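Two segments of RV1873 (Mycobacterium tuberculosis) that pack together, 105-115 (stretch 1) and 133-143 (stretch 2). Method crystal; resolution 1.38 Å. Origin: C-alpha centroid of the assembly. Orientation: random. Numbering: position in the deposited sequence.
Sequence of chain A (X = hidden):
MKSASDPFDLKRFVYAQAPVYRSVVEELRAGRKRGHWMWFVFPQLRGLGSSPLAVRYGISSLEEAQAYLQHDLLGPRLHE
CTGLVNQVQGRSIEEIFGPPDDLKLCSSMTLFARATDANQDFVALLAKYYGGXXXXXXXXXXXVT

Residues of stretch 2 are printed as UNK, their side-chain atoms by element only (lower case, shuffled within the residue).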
ATOM      1  N   LEU A 105       0.355   4.084  -4.603  1.00  7.09           N
ATOM      2  CA  LEU A 105       0.299   2.637  -4.722  1.00  7.95           C
ATOM      3  C   LEU A 105       1.649   2.089  -5.135  1.00  7.99           C
ATOM      4  O   LEU A 105       2.132   1.102  -4.571  1.00  7.56           O
ATOM      5  CB  LEU A 105      -0.759   2.223  -5.727  1.00  7.49           C
ATOM      6  CG  LEU A 105      -0.932   0.711  -5.906  1.00  7.50           C
ATOM      7  CD1 LEU A 105      -1.302   0.014  -4.611  1.00  9.26           C
ATOM      8  CD2 LEU A 105      -1.986   0.437  -6.950  1.00  8.67           C
ATOM      9  N   CYS A 106       2.278   2.727  -6.112  1.00  7.81           N
ATOM     10  CA  CYS A 106       3.616   2.302  -6.502  1.00  7.43           C
ATOM     11  C   CYS A 106       4.568   2.300  -5.301  1.00  7.32           C
ATOM     12  O   CYS A 106       5.324   1.346  -5.090  1.00  7.02           O
ATOM     13  CB  CYS A 106       4.141   3.198  -7.620  1.00  7.48           C
ATOM     14  SG  CYS A 106       5.723   2.655  -8.246  1.00 10.13           S
ATOM     15  N   SER A 107       4.547   3.372  -4.513  1.00  7.98           N
ATOM     16  CA  SER A 107       5.399   3.470  -3.336  1.00  7.88           C
ATOM     17  C   SER A 107       5.101   2.370  -2.324  1.00  7.09           C
ATOM     18  O   SER A 107       6.018   1.800  -1.729  1.00  7.21           O
ATOM     19  CB  SER A 107       5.236   4.832  -2.664  1.00  8.30           C
ATOM     20  OG  SER A 107       5.582   5.870  -3.580  1.00  9.95           O
ATOM     21  N   SER A 108       3.813   2.084  -2.120  1.00  6.44           N
ATOM     22  CA  SER A 108       3.408   1.033  -1.191  1.00  6.66           C
ATOM     23  C   SER A 108       3.902  -0.337  -1.664  1.00  6.66           C
ATOM     24  O   SER A 108       4.497  -1.100  -0.901  1.00  7.09           O
ATOM     25  CB  SER A 108       1.886   1.034  -1.023  1.00  6.74           C
ATOM     26  OG  SER A 108       1.482   0.074  -0.054  1.00  6.89           O
ATOM     27  N   MET A 109       3.665  -0.664  -2.924  1.00  6.70           N
ATOM     28  CA  MET A 109       4.099  -1.963  -3.448  1.00  7.21           C
ATOM     29  C   MET A 109       5.624  -2.101  -3.417  1.00  7.23           C
ATOM     30  O   MET A 109       6.148  -3.174  -3.122  1.00  7.86           O
ATOM     31  CB  MET A 109       3.569  -2.180  -4.871  1.00  6.84           C
ATOM     32  CG  MET A 109       2.035  -2.228  -4.991  1.00  8.32           C
ATOM     33  SD  MET A 109       1.284  -3.576  -4.040  1.00  8.21           S
ATOM     34  CE  MET A 109       0.883  -2.783  -2.475  1.00  8.88           C
ATOM     35  N   THR A 110       6.327  -1.013  -3.707  1.00  6.81           N
ATOM     36  CA  THR A 110       7.796  -1.015  -3.709  1.00  8.17           C
ATOM     37  C   THR A 110       8.298  -1.333  -2.301  1.00  7.92           C
ATOM     38  O   THR A 110       9.170  -2.186  -2.122  1.00  8.74           O
ATOM     39  CB  THR A 110       8.348   0.334  -4.192  1.00  7.79           C
ATOM     40  OG1 THR A 110       7.926   0.544  -5.544  1.00  9.00           O
ATOM     41  CG2 THR A 110       9.873   0.363  -4.134  1.00  8.69           C
ATOM     42  N   LEU A 111       7.729  -0.661  -1.306  1.00  7.20           N
ATOM     43  CA  LEU A 111       8.095  -0.895   0.090  1.00  7.44           C
ATOM     44  C   LEU A 111       7.848  -2.342   0.511  1.00  7.69           C
ATOM     45  O   LEU A 111       8.754  -3.012   1.026  1.00  7.57           O
ATOM     46  CB  LEU A 111       7.297   0.050   0.992  1.00  7.64           C
ATOM     47  CG  LEU A 111       7.382  -0.213   2.503  1.00  7.86           C
ATOM     48  CD1 LEU A 111       8.811  -0.099   3.011  1.00  9.18           C
ATOM     49  CD2 LEU A 111       6.457   0.731   3.263  1.00  8.33           C
ATOM     50  N   PHE A 112       6.631  -2.833   0.302  1.00  7.38           N
ATOM     51  CA  PHE A 112       6.292  -4.160   0.805  1.00  8.41           C
ATOM     52  C   PHE A 112       6.982  -5.266   0.010  1.00  8.75           C
ATOM     53  O   PHE A 112       7.337  -6.302   0.570  1.00  9.08           O
ATOM     54  CB  PHE A 112       4.778  -4.316   0.951  1.00  8.08           C
ATOM     55  CG  PHE A 112       4.240  -3.541   2.112  1.00  7.08           C
ATOM     56  CD1 PHE A 112       4.394  -4.040   3.407  1.00  9.71           C
ATOM     57  CD2 PHE A 112       3.632  -2.295   1.940  1.00  7.60           C
ATOM     58  CE1 PHE A 112       3.936  -3.326   4.511  1.00  9.24           C
ATOM     59  CE2 PHE A 112       3.182  -1.572   3.043  1.00  8.22           C
ATOM     60  CZ  PHE A 112       3.324  -2.084   4.329  1.00 10.50           C
ATOM     61  N   ALA A 113       7.258  -5.019  -1.265  1.00  9.03           N
ATOM     62  CA  ALA A 113       8.070  -5.956  -2.038  1.00 10.24           C
ATOM     63  C   ALA A 113       9.491  -6.096  -1.494  1.00 11.69           C
ATOM     64  O   ALA A 113      10.093  -7.169  -1.617  1.00 11.65           O
ATOM     65  CB  ALA A 113       8.091  -5.563  -3.508  1.00 11.38           C
ATOM     66  N   ARG A 114      10.027  -5.029  -0.906  1.00 11.39           N
ATOM     67  CA  ARG A 114      11.371  -5.057  -0.332  1.00 13.82           C
ATOM     68  C   ARG A 114      11.358  -5.605   1.088  1.00 14.03           C
ATOM     69  O   ARG A 114      12.395  -6.024   1.613  1.00 15.46           O
ATOM     70  CB  ARG A 114      12.006  -3.665  -0.358  1.00 14.53           C
ATOM     71  CG  ARG A 114      12.260  -3.080  -1.748  1.00 17.31           C
ATOM     72  CD  ARG A 114      13.487  -3.645  -2.444  1.00 28.98           C
ATOM     73  NE  ARG A 114      13.688  -3.018  -3.756  1.00 33.19           N
ATOM     74  CZ  ARG A 114      14.852  -2.972  -4.402  1.00 35.50           C
ATOM     75  NH1 ARG A 114      15.947  -3.504  -3.866  1.00 35.71           N
ATOM     76  NH2 ARG A 114      14.924  -2.383  -5.588  1.00 33.38           N
ATOM     77  N   ALA A 115      10.182  -5.620   1.704  1.00 13.70           N
ATOM     78  CA  ALA A 115      10.046  -6.045   3.095  1.00 14.57           C
ATOM     79  C   ALA A 115      10.087  -7.562   3.267  1.00 14.56           C
ATOM     80  O   ALA A 115      10.475  -8.067   4.326  1.00 15.29           O
ATOM     81  CB  ALA A 115       8.764  -5.468   3.699  1.00 14.46           C
ATOM     82  N   UNK A 133       8.418  -1.396 -12.937  1.00 12.80           N
ATOM     83  CA  UNK A 133       9.166  -0.315 -12.315  1.00 15.26           C
ATOM     84  C   UNK A 133       8.849  -0.199 -10.840  1.00 16.21           C
ATOM     85  O   UNK A 133       7.886  -0.801 -10.349  1.00 18.02           O
ATOM     86  N   UNK A 134       9.664   0.589 -10.146  1.00 14.95           N
ATOM     87  CA  UNK A 134       9.566   0.767  -8.702  1.00 15.03           C
ATOM     88  C   UNK A 134       9.595   2.244  -8.362  1.00 13.94           C
ATOM     89  O   UNK A 134      10.043   3.067  -9.159  1.00 14.43           O
ATOM     90  o   UNK A 134      12.940  -2.017  -7.619  1.00 28.40           O
ATOM     91  c   UNK A 134      10.655  -1.408  -7.876  1.00 19.28           C
ATOM     92  c   UNK A 134      11.813  -1.978  -7.083  1.00 23.49           C
ATOM     93  c   UNK A 134      10.749   0.100  -8.012  1.00 15.50           C
ATOM     94  o   UNK A 134      11.601  -2.380  -5.918  1.00 27.58           O
ATOM     95  N   UNK A 135       9.140   2.578  -7.160  1.00 12.64           N
ATOM     96  CA  UNK A 135       9.187   3.948  -6.707  1.00 11.88           C
ATOM     97  C   UNK A 135      10.617   4.309  -6.352  1.00 12.34           C
ATOM     98  O   UNK A 135      11.186   3.782  -5.401  1.00 10.43           O
ATOM     99  c   UNK A 135       8.155   5.568  -5.097  1.00 14.21           C
ATOM    100  o   UNK A 135       7.642   6.366  -5.913  1.00 18.64           O
ATOM    101  o   UNK A 135       8.561   5.914  -3.972  1.00 13.64           O
ATOM    102  c   UNK A 135       8.278   4.136  -5.500  1.00 11.87           C
ATOM    103  N   UNK A 136      11.173   5.221  -7.141  1.00 12.83           N
ATOM    104  CA  UNK A 136      12.551   5.664  -7.017  1.00 14.24           C
ATOM    105  C   UNK A 136      12.911   6.139  -5.608  1.00 13.30           C
ATOM    106  O   UNK A 136      13.927   5.742  -5.048  1.00 13.83           O
ATOM    107  c   UNK A 136      14.364   8.431  -9.074  1.00 25.22           C
ATOM    108  n   UNK A 136      15.603   6.371 -10.655  1.00 33.10           N
ATOM    109  c   UNK A 136      14.177   7.372  -7.992  1.00 16.38           C
ATOM    110  n   UNK A 136      13.939   7.973 -10.399  1.00 30.31           N
ATOM    111  n   UNK A 136      14.047   6.700 -12.305  1.00 28.85           N
ATOM    112  c   UNK A 136      14.535   7.018 -11.116  1.00 31.12           C
ATOM    113  c   UNK A 136      12.779   6.793  -8.022  1.00 14.78           C
ATOM    114  N   UNK A 137      12.051   6.979  -5.051  1.00 13.35           N
ATOM    115  CA  UNK A 137      12.304   7.579  -3.748  1.00 13.68           C
ATOM    116  C   UNK A 137      12.258   6.529  -2.633  1.00 12.95           C
ATOM    117  O   UNK A 137      13.036   6.599  -1.684  1.00 13.43           O
ATOM    118  c   UNK A 137       9.356  12.118  -2.424  1.00 34.45           C
ATOM    119  n   UNK A 137       8.127  11.758  -2.785  1.00 33.93           N
ATOM    120  n   UNK A 137       9.529  12.860  -1.340  1.00 32.96           N
ATOM    121  c   UNK A 137      11.316   8.718  -3.489  1.00 14.45           C
ATOM    122  c   UNK A 137      11.520   9.930  -4.424  1.00 18.81           C
ATOM    123  c   UNK A 137      10.355  10.900  -4.334  1.00 28.07           C
ATOM    124  n   UNK A 137      10.417  11.722  -3.127  1.00 32.77           N
ATOM    125  N   UNK A 138      11.373   5.544  -2.760  1.00 11.19           N
ATOM    126  CA  UNK A 138      11.303   4.458  -1.775  1.00 10.11           C
ATOM    127  C   UNK A 138      12.573   3.602  -1.789  1.00 11.07           C
ATOM    128  O   UNK A 138      13.127   3.260  -0.740  1.00 10.62           O
ATOM    129  o   UNK A 138       8.874   4.347  -1.790  1.00  9.22           O
ATOM    130  c   UNK A 138      10.061   3.572  -2.017  1.00  9.23           C
ATOM    131  c   UNK A 138      10.043   2.386  -1.060  1.00  8.72           C
ATOM    132  N   UNK A 139      13.018   3.220  -2.979  1.00 11.07           N
ATOM    133  CA  UNK A 139      14.238   2.410  -3.095  1.00 12.55           C
ATOM    134  C   UNK A 139      15.426   3.145  -2.468  1.00 13.41           C
ATOM    135  O   UNK A 139      16.229   2.538  -1.749  1.00 14.16           O
ATOM    136  c   UNK A 139      15.867   1.239  -4.676  1.00 17.55           C
ATOM    137  c   UNK A 139      13.401   1.157  -5.142  1.00 13.07           C
ATOM    138  c   UNK A 139      14.537   2.000  -4.570  1.00 12.94           C
ATOM    139  N   UNK A 140      15.503   4.450  -2.706  1.00 13.72           N
ATOM    140  CA  UNK A 140      16.585   5.262  -2.146  1.00 15.03           C
ATOM    141  C   UNK A 140      16.534   5.291  -0.619  1.00 15.59           C
ATOM    142  O   UNK A 140      17.558   5.087   0.040  1.00 16.34           O
ATOM    143  c   UNK A 140      16.560   6.671  -2.720  1.00 15.57           C
ATOM    144  N   UNK A 141      15.348   5.536  -0.058  1.00 14.80           N
ATOM    145  CA  UNK A 141      15.179   5.590   1.397  1.00 15.10           C
ATOM    146  C   UNK A 141      15.459   4.253   2.075  1.00 14.80           C
ATOM    147  O   UNK A 141      15.812   4.220   3.256  1.00 15.66           O
ATOM    148  c   UNK A 141      13.377   7.530   1.650  1.00 17.99           C
ATOM    149  c   UNK A 141      13.763   6.053   1.775  1.00 15.27           C
ATOM    150  c   UNK A 141      14.085   8.377   2.716  1.00 18.85           C
ATOM    151  c   UNK A 141      11.868   7.686   1.776  1.00 19.65           C
ATOM    152  N   UNK A 142      15.282   3.155   1.339  1.00 13.66           N
ATOM    153  CA  UNK A 142      15.497   1.813   1.890  1.00 13.71           C
ATOM    154  C   UNK A 142      16.921   1.267   1.734  1.00 14.80           C
ATOM    155  O   UNK A 142      17.244   0.219   2.295  1.00 16.02           O
ATOM    156  c   UNK A 142      13.042   0.958   1.675  1.00 12.77           C
ATOM    157  c   UNK A 142      12.819   0.771   3.177  1.00 13.26           C
ATOM    158  c   UNK A 142      12.223  -0.032   0.890  1.00 14.94           C
ATOM    159  c   UNK A 142      14.512   0.807   1.286  1.00 12.90           C
ATOM    160  N   UNK A 143      17.756   1.971   0.976  1.00 16.07           N
ATOM    161  CA  UNK A 143      19.098   1.478   0.642  1.00 17.53           C
ATOM    162  C   UNK A 143      19.931   1.259   1.896  1.00 18.95           C
ATOM    163  O   UNK A 143      20.604   0.236   2.045  1.00 18.35           O
ATOM    164  c   UNK A 143      19.795   2.453  -0.300  1.00 17.63           C
TER
HETATM  165  O   HOH W   1       7.069   3.564   0.268  1.00  8.68           O

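Position 133 has no side-chain atoms, so it is Gly133, in the loop that leads to the helix.

Position 134 carries three carbons, the third bearing two oxygens: an unbranched chain ending in a carboxylate. Its CA-to-CB bond points sideways, yet the end of the chain approaches Arg114, with one oxygen 2.9 Å from Arg114 NH2 and the other 3.1 Å from Arg114 NE. This is Glu134. Both contacts are hydrogen bonds within a salt bridge, Arg114 NH2 to Glu134 OE1 at 143° and Arg114 NE to Glu134 OE2 at 150°; OE1 lies at the edge of the guanidinium, near its plane.

Position 135 has two carbons, the second bearing two oxygens, a carboxylate one carbon shorter. Its backbone N donates to Thr110 OG1 at 2.9 Å and 175°, nearly linear, while CB lies 4.0 Å from Cys106 SG. It is Asp135. Its CG is 3.0 Å from Ser107 OG. Asp135 is the N-cap of the helix that begins at position 136, and its OD2 accepts from the backbone N of position 138 at 3.1 Å.

Position 136 shows three carbons, a nitrogen, then a carbon carrying two nitrogens; its CA-to-CB bond points away from stretch 1 and it makes no contact; this is Arg136. Position 137 repeats this pattern and also makes no contact; it is Arg137.

Position 138 has one carbon bearing an oxygen and a carbon. The terminal carbon lies 3.7 Å from Thr110 CG2, and the oxygen 3.8 Å from Ser107 CB. This is Thr138. Its OG1 donates to Asp135 OD2 at 2.7 Å and accepts from a water, 2.8 Å away, that also donates to Ser107 O at 2.9 Å.

Position 139 has three carbons, forked at the first; one tip is 3.8 Å from Thr110 CG2, and the other lies over one face of the Arg114 guanidinium, 3.9 Å from Arg114 NH2. This is Val139.

Position 140, a single carbon out of reach, is Ala140. Position 141 has four carbons forked at the second, also out of reach: Leu141. Position 142 has the same four-carbon fork, but its CA-to-CB bond points toward stretch 1, one tip 3.8 Å from Arg114 CB and 4.0 Å from Leu111 CD1: Leu142. Position 143, one carbon pointing away, is Ala143.

The two stretches bury 516 Å², both sides summed, and the loop residues Glu134 and Asp135 share in it; the helix axes approach to 9.0 Å with 33° between their directions. Thr110 anchors the start: its OG1 donates to Cys106 O at 2.8 Å, leaving a lone pair for Asp135 N. Thr138, Val139 and Leu142 continue the packing along the helix, and Arg114 reaches back to Glu134.

Stretch 2 133-143: GEDRRTVALLA
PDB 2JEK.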